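Local coordinates for protein antistasin (Haementeria officinalis, PDB 1SKZ) that is a potent inhibitor of blood coagulation factor Xa, a serine protease, and also binds heparin, at residues C8-P14 with T23-T27; H36-Q42 with K52-P57; M58-C62 with R75-C80; N94-R98 with C106-P110. The contacts are given in a common frame with arbitrary orientation. Numbering follows the deposited sequence.

Interaction 1. Residues C8-P14 with T23-T27; sequences CEEAGCP and TDRCT
Thr23 comes first, its CB turned away from residues 8-14. Asp24 takes left-handed helical angles (55/29), so that its carbonyl and carboxylate both reach the start of the weakly bonded helix 8-11 (Gly12 N to Cys8 O 3.0 Å). Cys8, its CA 5.4 Å from that of Asp24, donates from N to Asp24 O (2.9 Å) and weakly to Asp24 OD1 (3.0 Å), while Glu9 N donates to Asp24 OD1 (2.7 Å). The carboxylate suits backbone NH groups at a helix start, which have no preceding turn to bond to, despite Glu9 OE2, a like charge 2.8 Å from Asp24 OD2. In this small disulfide-rich fold, disulfides and backbone bonds do much of the work of a hydrophobic core: Cys8 pairs with Cys19, and Cys13-Cys26 alternates with that bond along the sequence. Arg25 is extended (-117/146), its N 3.6 Å from Cys8 SG. Cys26 centres an inverse gamma turn, Thr27 N bonding weakly to Arg25 O (2.9 Å). Cys13 and Cys26 (CA-CA 5.8 Å, both chi1 m) join SG to SG at 2.0 Å (chi3 -84°); Gly12 leads there at 82/-175, where a CB would jam against Ala11 O.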
loop_
_atom_site.group_PDB
_atom_site.type_symbol
_atom_site.label_atom_id
_atom_site.label_comp_id
_atom_site.label_asym_id
_atom_site.label_seq_id
_atom_site.Cartn_x
_atom_site.Cartn_y
_atom_site.Cartn_z
ATOM N N CYS A 8 9.545 -17.928 0.362
ATOM C CA CYS A 8 9.705 -17.166 -0.878
ATOM C C CYS A 8 10.642 -15.971 -0.758
ATOM O O CYS A 8 10.928 -15.316 -1.761
ATOM C CB CYS A 8 8.354 -16.672 -1.388
ATOM S SG CYS A 8 7.332 -15.813 -0.148
ATOM N N GLU A 9 11.105 -15.672 0.462
ATOM C CA GLU A 9 12.011 -14.535 0.671
ATOM C C GLU A 9 13.276 -14.691 -0.180
ATOM O O GLU A 9 13.770 -13.718 -0.753
ATOM C CB GLU A 9 12.352 -14.344 2.173
ATOM C CG GLU A 9 12.994 -15.556 2.909
ATOM C CD GLU A 9 13.264 -15.292 4.415
ATOM O OE1 GLU A 9 14.291 -14.653 4.755
ATOM O OE2 GLU A 9 12.464 -15.756 5.262
ATOM N N GLU A 10 13.601 -15.946 -0.469
ATOM C CA GLU A 10 14.688 -16.307 -1.371
ATOM C C GLU A 10 14.160 -16.839 -2.720
ATOM O O GLU A 10 14.458 -16.276 -3.786
ATOM C CB GLU A 10 15.564 -17.377 -0.710
ATOM C CG GLU A 10 15.330 -17.541 0.793
ATOM C CD GLU A 10 16.032 -16.477 1.645
ATOM O OE1 GLU A 10 16.720 -15.600 1.067
ATOM O OE2 GLU A 10 15.915 -16.544 2.896
ATOM N N ALA A 11 13.419 -17.950 -2.661
ATOM C CA ALA A 11 12.933 -18.636 -3.862
ATOM C C ALA A 11 12.345 -17.669 -4.879
ATOM O O ALA A 11 12.644 -17.762 -6.073
ATOM C CB ALA A 11 11.874 -19.704 -3.492
ATOM N N GLY A 12 11.573 -16.695 -4.388
ATOM C CA GLY A 12 10.709 -15.915 -5.258
ATOM C C GLY A 12 9.408 -16.641 -5.539
ATOM O O GLY A 12 9.134 -17.704 -4.986
ATOM N N CYS A 13 8.593 -16.064 -6.403
ATOM C CA CYS A 13 7.232 -16.560 -6.583
ATOM C C CYS A 13 6.853 -16.808 -8.037
ATOM O O CYS A 13 7.208 -16.023 -8.934
ATOM C CB CYS A 13 6.219 -15.595 -5.947
ATOM S SG CYS A 13 6.353 -15.542 -4.133
ATOM N N PRO A 14 5.987 -17.809 -8.255
ATOM C CA PRO A 14 5.368 -18.050 -9.563
ATOM C C PRO A 14 4.764 -16.760 -10.051
ATOM O O PRO A 14 4.317 -15.963 -9.226
ATOM C CB PRO A 14 4.277 -19.073 -9.262
ATOM C CG PRO A 14 4.712 -19.735 -7.964
ATOM C CD PRO A 14 5.471 -18.705 -7.203
ATOM N N THR A 23 4.492 -14.358 6.214
ATOM C CA THR A 23 4.250 -15.795 6.244
ATOM C C THR A 23 5.280 -16.547 5.430
ATOM O O THR A 23 5.432 -17.751 5.584
ATOM C CB THR A 23 2.835 -16.158 5.727
ATOM O OG1 THR A 23 2.681 -15.722 4.364
ATOM C CG2 THR A 23 1.776 -15.511 6.594
ATOM N N ASP A 24 6.051 -15.799 4.657
ATOM C CA ASP A 24 7.008 -16.321 3.690
ATOM C C ASP A 24 6.422 -17.295 2.668
ATOM O O ASP A 24 7.161 -18.073 2.023
ATOM C CB ASP A 24 8.214 -16.933 4.392
ATOM C CG ASP A 24 9.486 -16.716 3.616
ATOM O OD1 ASP A 24 9.485 -15.935 2.622
ATOM O OD2 ASP A 24 10.496 -17.360 3.973
ATOM N N ARG A 25 5.137 -17.083 2.385
ATOM C CA ARG A 25 4.394 -17.825 1.365
ATOM C C ARG A 25 3.919 -16.845 0.249
ATOM O O ARG A 25 3.777 -15.645 0.484
ATOM C CB ARG A 25 3.232 -18.535 2.072
ATOM C CG ARG A 25 2.280 -19.394 1.253
ATOM C CD ARG A 25 1.342 -20.182 2.247
ATOM N NE ARG A 25 0.048 -20.633 1.693
ATOM C CZ ARG A 25 -1.153 -20.307 2.183
ATOM N NH1 ARG A 25 -1.313 -19.308 3.057
ATOM N NH2 ARG A 25 -2.220 -20.953 1.741
ATOM N N CYS A 26 3.880 -17.336 -0.989
ATOM C CA CYS A 26 3.523 -16.542 -2.162
ATOM C C CYS A 26 2.032 -16.336 -2.262
ATOM O O CYS A 26 1.390 -16.902 -3.153
ATOM C CB CYS A 26 3.985 -17.248 -3.424
ATOM S SG CYS A 26 5.781 -17.363 -3.487
ATOM N N THR A 27 1.465 -15.570 -1.336
ATOM C CA THR A 27 0.030 -15.401 -1.304
ATOM C C THR A 27 -0.351 -13.991 -1.723
ATOM O O THR A 27 -1.533 -13.641 -1.757
ATOM C CB THR A 27 -0.492 -15.683 0.073
ATOM O OG1 THR A 27 0.284 -14.937 1.012
ATOM C CG2 THR A 27 -0.347 -17.185 0.404
#

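Interaction 2. Residues H36-Q42 with K52-P57; sequences HCPHGFQ and KCRLEP
His39 (chi1 m) lays one ring face against Pro57, whose CD sits 3.8 Å from the ring centroid (CH-pi). His39 belongs to a type I turn closed by Gly40 N to Cys37 O (2.9 Å); at 82/176 a CB on residue 40 would jam against His39 O, hence glycine. Phe41 and Cys53 form a single non-hydrogen-bonded antiparallel bridge (CA atoms 4.7 Å apart), flanked by Arg54 N to Gly40 O (3.0 Å) and Gln42 N to Lys52 O (2.9 Å). The Gln42 amide (chi1 m, chi2 t) can donate to a backbone carbonyl, NE2 to Cys53 O (2.8 Å). Water 1 accepts from His39 N (2.9 Å) and donates to Arg54 O (2.9 Å); water 2 donates to Phe41 O (2.6 Å) and accepts from Arg54 NH2 (3.0 Å). Cys37 and Cys53 join SG to SG at 2.0 Å (chi3 -69°). Lys52 NZ hydrogen-bonds Arg43 O of the second subunit. Backbone bonds and disulfide together probably limit movement next to the reactive bond Arg34-Val35.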
loop_
_atom_site.group_PDB
_atom_site.type_symbol
_atom_site.label_atom_id
_atom_site.label_comp_id
_atom_site.label_asym_id
_atom_site.label_seq_id
_atom_site.Cartn_x
_atom_site.Cartn_y
_atom_site.Cartn_z
ATOM N N HIS A 36 10.750 2.510 -9.637
ATOM C CA HIS A 36 11.909 2.572 -8.728
ATOM C C HIS A 36 11.669 3.266 -7.367
ATOM O O HIS A 36 11.490 4.478 -7.273
ATOM C CB HIS A 36 13.093 3.260 -9.423
ATOM C CG HIS A 36 14.370 3.184 -8.639
ATOM N ND1 HIS A 36 15.031 1.991 -8.417
ATOM C CD2 HIS A 36 15.001 4.107 -7.874
ATOM C CE1 HIS A 36 16.007 2.185 -7.547
ATOM N NE2 HIS A 36 16.007 3.453 -7.196
ATOM N N CYS A 37 11.709 2.488 -6.299
ATOM C CA CYS A 37 11.611 3.018 -4.945
ATOM C C CYS A 37 12.944 2.819 -4.212
ATOM O O CYS A 37 13.344 1.679 -3.924
ATOM C CB CYS A 37 10.519 2.297 -4.194
ATOM S SG CYS A 37 8.835 2.611 -4.832
ATOM N N PRO A 38 13.675 3.922 -3.964
ATOM C CA PRO A 38 14.972 3.909 -3.272
ATOM C C PRO A 38 14.991 3.135 -1.970
ATOM O O PRO A 38 15.991 2.512 -1.657
ATOM C CB PRO A 38 15.278 5.386 -3.031
ATOM C CG PRO A 38 14.421 6.143 -3.960
ATOM C CD PRO A 38 13.238 5.292 -4.308
ATOM N N HIS A 39 13.907 3.170 -1.206
ATOM C CA HIS A 39 13.809 2.334 -0.018
ATOM C C HIS A 39 12.879 1.147 -0.138
ATOM O O HIS A 39 12.448 0.608 0.870
ATOM C CB HIS A 39 13.384 3.150 1.206
ATOM C CG HIS A 39 14.261 4.326 1.475
ATOM N ND1 HIS A 39 15.602 4.196 1.765
ATOM C CD2 HIS A 39 14.001 5.653 1.465
ATOM C CE1 HIS A 39 16.129 5.396 1.931
ATOM N NE2 HIS A 39 15.180 6.294 1.754
ATOM N N GLY A 40 12.539 0.743 -1.348
ATOM C CA GLY A 40 11.560 -0.322 -1.506
ATOM C C GLY A 40 10.085 0.090 -1.416
ATOM O O GLY A 40 9.744 1.212 -1.106
ATOM N N PHE A 41 9.217 -0.879 -1.635
ATOM C CA PHE A 41 7.768 -0.718 -1.595
ATOM C C PHE A 41 7.223 -0.867 -0.197
ATOM O O PHE A 41 7.738 -1.628 0.598
ATOM C CB PHE A 41 7.104 -1.777 -2.486
ATOM C CG PHE A 41 7.368 -1.590 -3.956
ATOM C CD1 PHE A 41 6.923 -0.440 -4.625
ATOM C CD2 PHE A 41 8.066 -2.557 -4.683
ATOM C CE1 PHE A 41 7.161 -0.242 -5.968
ATOM C CE2 PHE A 41 8.313 -2.358 -6.060
ATOM C CZ PHE A 41 7.845 -1.172 -6.698
ATOM N N GLN A 42 6.199 -0.087 0.112
ATOM C CA GLN A 42 5.415 -0.250 1.325
ATOM C C GLN A 42 4.696 -1.573 1.319
ATOM O O GLN A 42 4.498 -2.176 0.269
ATOM C CB GLN A 42 4.406 0.899 1.469
ATOM C CG GLN A 42 5.146 2.208 1.586
ATOM C CD GLN A 42 4.309 3.330 2.144
ATOM O OE1 GLN A 42 3.410 3.115 2.972
ATOM N NE2 GLN A 42 4.580 4.551 1.668
ATOM N N LYS A 52 3.712 1.833 -3.726
ATOM C CA LYS A 52 3.946 3.133 -3.107
ATOM C C LYS A 52 5.334 2.986 -2.468
ATOM O O LYS A 52 5.563 2.007 -1.739
ATOM C CB LYS A 52 2.892 3.388 -2.001
ATOM C CG LYS A 52 3.013 4.775 -1.307
ATOM C CD LYS A 52 1.854 5.075 -0.334
ATOM C CE LYS A 52 1.592 6.582 -0.251
ATOM N NZ LYS A 52 0.735 7.009 -1.486
ATOM N N CYS A 53 6.205 3.982 -2.629
ATOM C CA CYS A 53 7.540 3.935 -2.015
ATOM C C CYS A 53 7.560 4.238 -0.510
ATOM O O CYS A 53 6.779 5.056 -0.015
ATOM C CB CYS A 53 8.473 4.890 -2.736
ATOM S SG CYS A 53 8.579 4.612 -4.530
ATOM N N ARG A 54 8.327 3.432 0.228
ATOM C CA ARG A 54 8.646 3.685 1.632
ATOM C C ARG A 54 9.328 5.030 1.770
ATOM O O ARG A 54 10.214 5.368 0.979
ATOM C CB ARG A 54 9.640 2.634 2.145
ATOM C CG ARG A 54 9.044 1.317 2.538
ATOM C CD ARG A 54 10.098 0.485 3.222
ATOM N NE ARG A 54 9.732 -0.907 3.052
ATOM C CZ ARG A 54 9.012 -1.586 3.941
ATOM N NH1 ARG A 54 8.912 -1.106 5.184
ATOM N NH2 ARG A 54 8.553 -2.808 3.644
ATOM N N LEU A 55 9.071 5.703 2.879
ATOM C CA LEU A 55 9.746 6.963 3.124
ATOM C C LEU A 55 11.124 6.773 3.786
ATOM O O LEU A 55 12.044 7.510 3.487
ATOM C CB LEU A 55 8.826 7.901 3.940
ATOM C CG LEU A 55 7.453 8.378 3.374
ATOM C CD1 LEU A 55 7.560 8.831 1.941
ATOM C CD2 LEU A 55 6.438 7.239 3.445
ATOM N N GLU A 56 11.333 5.658 4.478
ATOM C CA GLU A 56 12.622 5.358 5.113
ATOM C C GLU A 56 12.926 3.862 4.954
ATOM O O GLU A 56 12.051 3.097 4.550
ATOM C CB GLU A 56 12.581 5.711 6.598
ATOM C CG GLU A 56 12.030 7.111 6.926
ATOM C CD GLU A 56 13.040 8.240 6.705
ATOM O OE1 GLU A 56 14.136 8.183 7.301
ATOM O OE2 GLU A 56 12.709 9.233 6.008
ATOM N N PRO A 57 14.196 3.438 5.145
ATOM C CA PRO A 57 14.467 1.997 4.946
ATOM C C PRO A 57 13.866 1.065 6.032
ATOM O O PRO A 57 13.513 1.521 7.126
ATOM C CB PRO A 57 16.011 1.920 4.886
ATOM C CG PRO A 57 16.514 3.183 5.544
ATOM C CD PRO A 57 15.439 4.229 5.285
HETATM O O HOH W 1 11.505 4.732 -1.483
HETATM O O HOH W 2 9.054 -3.798 0.908
#

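Interaction 3. Residues M58-C62 with R75-C80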
loop_
_atom_site.group_PDB
_atom_site.type_symbol
_atom_site.label_atom_id
_atom_site.label_comp_id
_atom_site.label_asym_id
_atom_site.label_seq_id
_atom_site.Cartn_x
_atom_site.Cartn_y
_atom_site.Cartn_z
ATOM N N MET A 58 13.541 -0.162 5.641
ATOM C CA MET A 58 13.186 -1.203 6.597
ATOM C C MET A 58 14.489 -1.683 7.216
ATOM O O MET A 58 15.523 -1.693 6.534
ATOM C CB MET A 58 12.498 -2.387 5.900
ATOM C CG MET A 58 11.841 -3.386 6.842
ATOM S SD MET A 58 11.342 -4.825 5.912
ATOM C CE MET A 58 11.151 -6.183 7.243
ATOM N N LYS A 59 14.480 -1.901 8.533
ATOM C CA LYS A 59 15.643 -2.448 9.222
ATOM C C LYS A 59 15.931 -3.788 8.567
ATOM O O LYS A 59 14.995 -4.528 8.240
ATOM C CB LYS A 59 15.345 -2.629 10.715
ATOM C CG LYS A 59 16.498 -3.284 11.534
ATOM C CD LYS A 59 16.417 -2.865 13.010
ATOM C CE LYS A 59 17.336 -3.675 13.909
ATOM N NZ LYS A 59 16.817 -5.070 14.201
ATOM N N ALA A 60 17.197 -4.034 8.239
ATOM C CA ALA A 60 17.533 -5.095 7.288
ATOM C C ALA A 60 17.288 -6.465 7.862
ATOM O O ALA A 60 16.981 -7.405 7.137
ATOM C CB ALA A 60 18.988 -4.977 6.864
ATOM N N THR A 61 17.613 -6.607 9.145
ATOM C CA THR A 61 17.629 -7.908 9.797
ATOM C C THR A 61 17.168 -7.783 11.246
ATOM O O THR A 61 17.230 -6.687 11.855
ATOM C CB THR A 61 19.057 -8.497 9.750
ATOM O OG1 THR A 61 18.970 -9.927 9.767
ATOM C CG2 THR A 61 19.914 -7.974 10.923
ATOM N N CYS A 62 16.592 -8.862 11.755
ATOM C CA CYS A 62 16.240 -8.904 13.166
ATOM C C CYS A 62 16.531 -10.297 13.703
ATOM O O CYS A 62 16.199 -11.288 13.051
ATOM C CB CYS A 62 14.750 -8.543 13.355
ATOM S SG CYS A 62 14.216 -8.303 15.084
ATOM N N ARG A 75 8.482 -9.619 11.466
ATOM C CA ARG A 75 8.952 -9.784 10.103
ATOM C C ARG A 75 8.522 -8.615 9.230
ATOM O O ARG A 75 8.985 -8.500 8.086
ATOM C CB ARG A 75 8.395 -11.074 9.483
ATOM C CG ARG A 75 9.046 -12.409 9.949
ATOM C CD ARG A 75 8.019 -13.542 9.808
ATOM N NE ARG A 75 8.263 -14.703 10.676
ATOM C CZ ARG A 75 8.133 -14.723 12.011
ATOM N NH1 ARG A 75 7.759 -13.632 12.693
ATOM N NH2 ARG A 75 8.462 -15.829 12.677
ATOM N N LEU A 76 7.511 -7.862 9.673
ATOM C CA LEU A 76 7.112 -6.672 8.953
ATOM C C LEU A 76 8.126 -5.548 9.143
ATOM O O LEU A 76 8.487 -4.838 8.195
ATOM C CB LEU A 76 5.722 -6.211 9.405
ATOM C CG LEU A 76 5.077 -5.123 8.515
ATOM C CD1 LEU A 76 4.896 -5.640 7.081
ATOM C CD2 LEU A 76 3.720 -4.701 9.130
ATOM N N THR A 77 8.527 -5.314 10.384
ATOM C CA THR A 77 9.355 -4.153 10.698
ATOM C C THR A 77 10.837 -4.494 10.964
ATOM O O THR A 77 11.627 -3.589 11.195
ATOM C CB THR A 77 8.830 -3.424 11.936
ATOM O OG1 THR A 77 8.950 -4.289 13.076
ATOM C CG2 THR A 77 7.333 -3.005 11.751
ATOM N N ASN A 78 11.120 -5.785 11.171
ATOM C CA ASN A 78 12.424 -6.267 11.668
ATOM C C ASN A 78 12.860 -5.556 12.946
ATOM O O ASN A 78 14.057 -5.358 13.186
ATOM C CB ASN A 78 13.516 -6.118 10.596
ATOM C CG ASN A 78 13.524 -7.267 9.620
ATOM O OD1 ASN A 78 12.869 -8.284 9.822
ATOM N ND2 ASN A 78 14.267 -7.117 8.544
ATOM N N LYS A 79 11.888 -5.202 13.782
ATOM C CA LYS A 79 12.171 -4.688 15.123
ATOM C C LYS A 79 11.457 -5.598 16.097
ATOM O O LYS A 79 10.613 -6.399 15.691
ATOM C CB LYS A 79 11.662 -3.244 15.294
ATOM C CG LYS A 79 12.337 -2.278 14.377
ATOM C CD LYS A 79 11.788 -0.865 14.542
ATOM C CE LYS A 79 12.823 0.159 14.025
ATOM N NZ LYS A 79 12.304 1.583 13.965
ATOM N N CYS A 80 11.793 -5.467 17.376
ATOM C CA CYS A 80 11.305 -6.368 18.398
ATOM C C CYS A 80 9.951 -5.911 18.873
ATOM O O CYS A 80 9.757 -5.581 20.042
ATOM C CB CYS A 80 12.332 -6.461 19.555
ATOM S SG CYS A 80 13.909 -7.245 19.052
HETATM O O HOH W 3 11.948 -1.063 10.387
#
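Two hydrogen bonds in opposite directions tie Lys59 to Asn78: Asn78 ND2 donates to Lys59 O (2.7 Å), and Lys59 NZ donates to Asn78 O (3.0 Å). Lys59 NZ also donates to Thr61 O (2.9 Å) and forms a salt bridge with Glu66, a convergence that suits a long cationic side chain. Asn78 lies in the left-handed helical region (52/34), which asparagine tolerates well. Water 3 accepts from Lys59 N (3.2 Å) and donates to Thr77 O (2.7 Å). Thr77 OG1 makes an ST turn by accepting from Lys79 N (3.2 Å) and also bonds Asp81. Farther out, the extended Met58 brings CE to 3.1 Å from Leu76 O and touches Ile21. Cys62 CB abuts Asn78 O (3.3 Å). The alternating Cys62-Cys73 and Cys67-Cys80 disulfides belong to the disulfide-rich antistasin architecture, where polar links to the backbone join loops lacking regular structure. Residues 58-62 lead toward strand 71-72; the loop 75-80 joins it to its antiparallel partner, strand 82-83.

Interaction 4. Residues N94-R98 with C106-P110; sequences NGLKR and CECRP
This is a single antiparallel bridge on the surface of the second antistasin-like repeat, joining strand 96-98 to the last modelled residues. Leu96 and Cys108 form a non-hydrogen-bonded pair with CA atoms 4.5 Å apart and diverging side chains; the CA of Lys97 lies 4.8 Å from the CA of Arg109. Arg109 N donates to Gly95 O (2.8 Å) and Lys97 N to Glu107 O (2.8 Å), while Leu96 CA makes a CA-H...O contact with Glu107 O (3.3 Å). Gly95 enters at 79/179, where a side chain would clash with the preceding carbonyl. Asn94 (chi1 m) adds a weak bond from ND2 to Arg109 O (3.2 Å). Lys97, chi1 m and then all t, stretches across the paired backbones, with CE 3.6 Å from Pro110 CD and NZ in a salt bridge to Glu107 OE1 (2.9 Å). Leu96 packs its CD2 4.1 Å from Cys106 CA. Disulfides Cys88-Cys106 and Cys92-Cys108 fasten the second segment, and Arg109 makes a cation-pi contact with Tyr46. The salt bridge partly balances the charge of Lys97, which with Arg98 is predicted to bind heparin.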
loop_
_atom_site.group_PDB
_atom_site.type_symbol
_atom_site.label_atom_id
_atom_site.label_comp_id
_atom_site.label_asym_id
_atom_site.label_seq_id
_atom_site.Cartn_x
_atom_site.Cartn_y
_atom_site.Cartn_z
ATOM N N ASN A 94 -10.854 -17.076 10.136
ATOM C CA ASN A 94 -9.954 -16.182 9.406
ATOM C C ASN A 94 -8.581 -16.095 10.061
ATOM O O ASN A 94 -7.714 -15.376 9.568
ATOM C CB ASN A 94 -10.520 -14.762 9.343
ATOM C CG ASN A 94 -11.604 -14.597 8.302
ATOM O OD1 ASN A 94 -11.957 -15.545 7.587
ATOM N ND2 ASN A 94 -12.142 -13.379 8.206
ATOM N N GLY A 95 -8.449 -16.661 11.253
ATOM C CA GLY A 95 -7.230 -16.450 12.017
ATOM C C GLY A 95 -7.209 -15.095 12.704
ATOM O O GLY A 95 -8.127 -14.264 12.524
ATOM N N LEU A 96 -6.134 -14.843 13.440
ATOM C CA LEU A 96 -6.056 -13.682 14.319
ATOM C C LEU A 96 -5.712 -12.362 13.570
ATOM O O LEU A 96 -4.937 -12.337 12.592
ATOM C CB LEU A 96 -5.004 -13.931 15.428
ATOM C CG LEU A 96 -5.212 -14.982 16.548
ATOM C CD1 LEU A 96 -3.942 -15.112 17.350
ATOM C CD2 LEU A 96 -6.392 -14.622 17.457
ATOM N N LYS A 97 -6.181 -11.254 14.121
ATOM C CA LYS A 97 -5.843 -9.945 13.563
ATOM C C LYS A 97 -4.352 -9.686 13.756
ATOM O O LYS A 97 -3.780 -10.071 14.775
ATOM C CB LYS A 97 -6.643 -8.827 14.264
ATOM C CG LYS A 97 -8.144 -8.825 13.975
ATOM C CD LYS A 97 -8.823 -7.628 14.684
ATOM C CE LYS A 97 -10.350 -7.586 14.451
ATOM N NZ LYS A 97 -11.003 -6.581 15.378
ATOM N N ARG A 98 -3.764 -8.927 12.834
ATOM C CA ARG A 98 -2.468 -8.294 13.055
ATOM C C ARG A 98 -2.640 -6.784 13.203
ATOM O O ARG A 98 -3.569 -6.183 12.641
ATOM C CB ARG A 98 -1.507 -8.588 11.889
ATOM C CG ARG A 98 -1.199 -10.047 11.797
ATOM C CD ARG A 98 -0.123 -10.300 10.820
ATOM N NE ARG A 98 0.165 -11.730 10.687
ATOM C CZ ARG A 98 0.994 -12.409 11.475
ATOM N NH1 ARG A 98 1.784 -11.797 12.346
ATOM N NH2 ARG A 98 1.075 -13.719 11.315
ATOM N N CYS A 106 -4.947 -10.933 20.146
ATOM C CA CYS A 106 -6.044 -11.845 20.455
ATOM C C CYS A 106 -7.437 -11.324 20.089
ATOM O O CYS A 106 -8.284 -11.088 20.964
ATOM C CB CYS A 106 -5.969 -12.218 21.927
ATOM S SG CYS A 106 -6.860 -13.734 22.311
ATOM N N GLU A 107 -7.661 -11.206 18.779
ATOM C CA GLU A 107 -8.953 -10.865 18.175
ATOM C C GLU A 107 -9.043 -11.549 16.810
ATOM O O GLU A 107 -8.047 -11.686 16.101
ATOM C CB GLU A 107 -9.126 -9.348 18.002
ATOM C CG GLU A 107 -9.541 -8.649 19.267
ATOM C CD GLU A 107 -9.553 -7.132 19.131
ATOM O OE1 GLU A 107 -10.081 -6.648 18.098
ATOM O OE2 GLU A 107 -9.089 -6.408 20.067
ATOM N N CYS A 108 -10.193 -12.161 16.540
ATOM C CA CYS A 108 -10.376 -12.868 15.282
ATOM C C CYS A 108 -10.533 -11.864 14.169
ATOM O O CYS A 108 -11.226 -10.846 14.338
ATOM C CB CYS A 108 -11.611 -13.766 15.330
ATOM S SG CYS A 108 -11.468 -15.123 16.530
ATOM N N ARG A 109 -9.935 -12.185 13.025
ATOM C CA ARG A 109 -10.123 -11.386 11.826
ATOM C C ARG A 109 -11.579 -11.463 11.455
ATOM O O ARG A 109 -12.138 -12.563 11.332
ATOM C CB ARG A 109 -9.284 -11.929 10.661
ATOM C CG ARG A 109 -7.846 -11.486 10.660
ATOM C CD ARG A 109 -7.117 -12.009 9.458
ATOM N NE ARG A 109 -7.196 -11.104 8.319
ATOM C CZ ARG A 109 -6.443 -11.221 7.224
ATOM N NH1 ARG A 109 -5.528 -12.188 7.146
ATOM N NH2 ARG A 109 -6.560 -10.339 6.226
ATOM N N PRO A 110 -12.206 -10.302 11.225
ATOM C CA PRO A 110 -13.590 -10.236 10.729
ATOM C C PRO A 110 -13.686 -10.834 9.326
ATOM O O PRO A 110 -14.547 -11.704 9.094
ATOM C CB PRO A 110 -13.901 -8.731 10.729
ATOM C CG PRO A 110 -12.846 -8.122 11.659
ATOM C CD PRO A 110 -11.631 -8.962 11.404
#

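How the interactions relate
The four contacts follow one another along the chain and reflect its internal repeat. Interactions 1 and 3 correspond in part: Asp24 and Asn78, both with left-handed helical backbone angles, lie two residues before Cys26 and Cys80; the centres are 17 Å apart. Interactions 2 and 4 correspond as well, each a single antiparallel bridge, on opposite sides of the chain's centre with centres 28 Å apart, and both touch the second subunit. Interaction 2 adjoins interaction 3 in sequence. The reactive bonds, Arg34-Val35 and Arg89-Lys90, lie close to the bridges: the side chains of Cys37 and Val35, and of Cys106 and Lys90, are about 4 Å apart. Arg98 of the predicted heparin site approaches Arg75, about 6 Å between side chains.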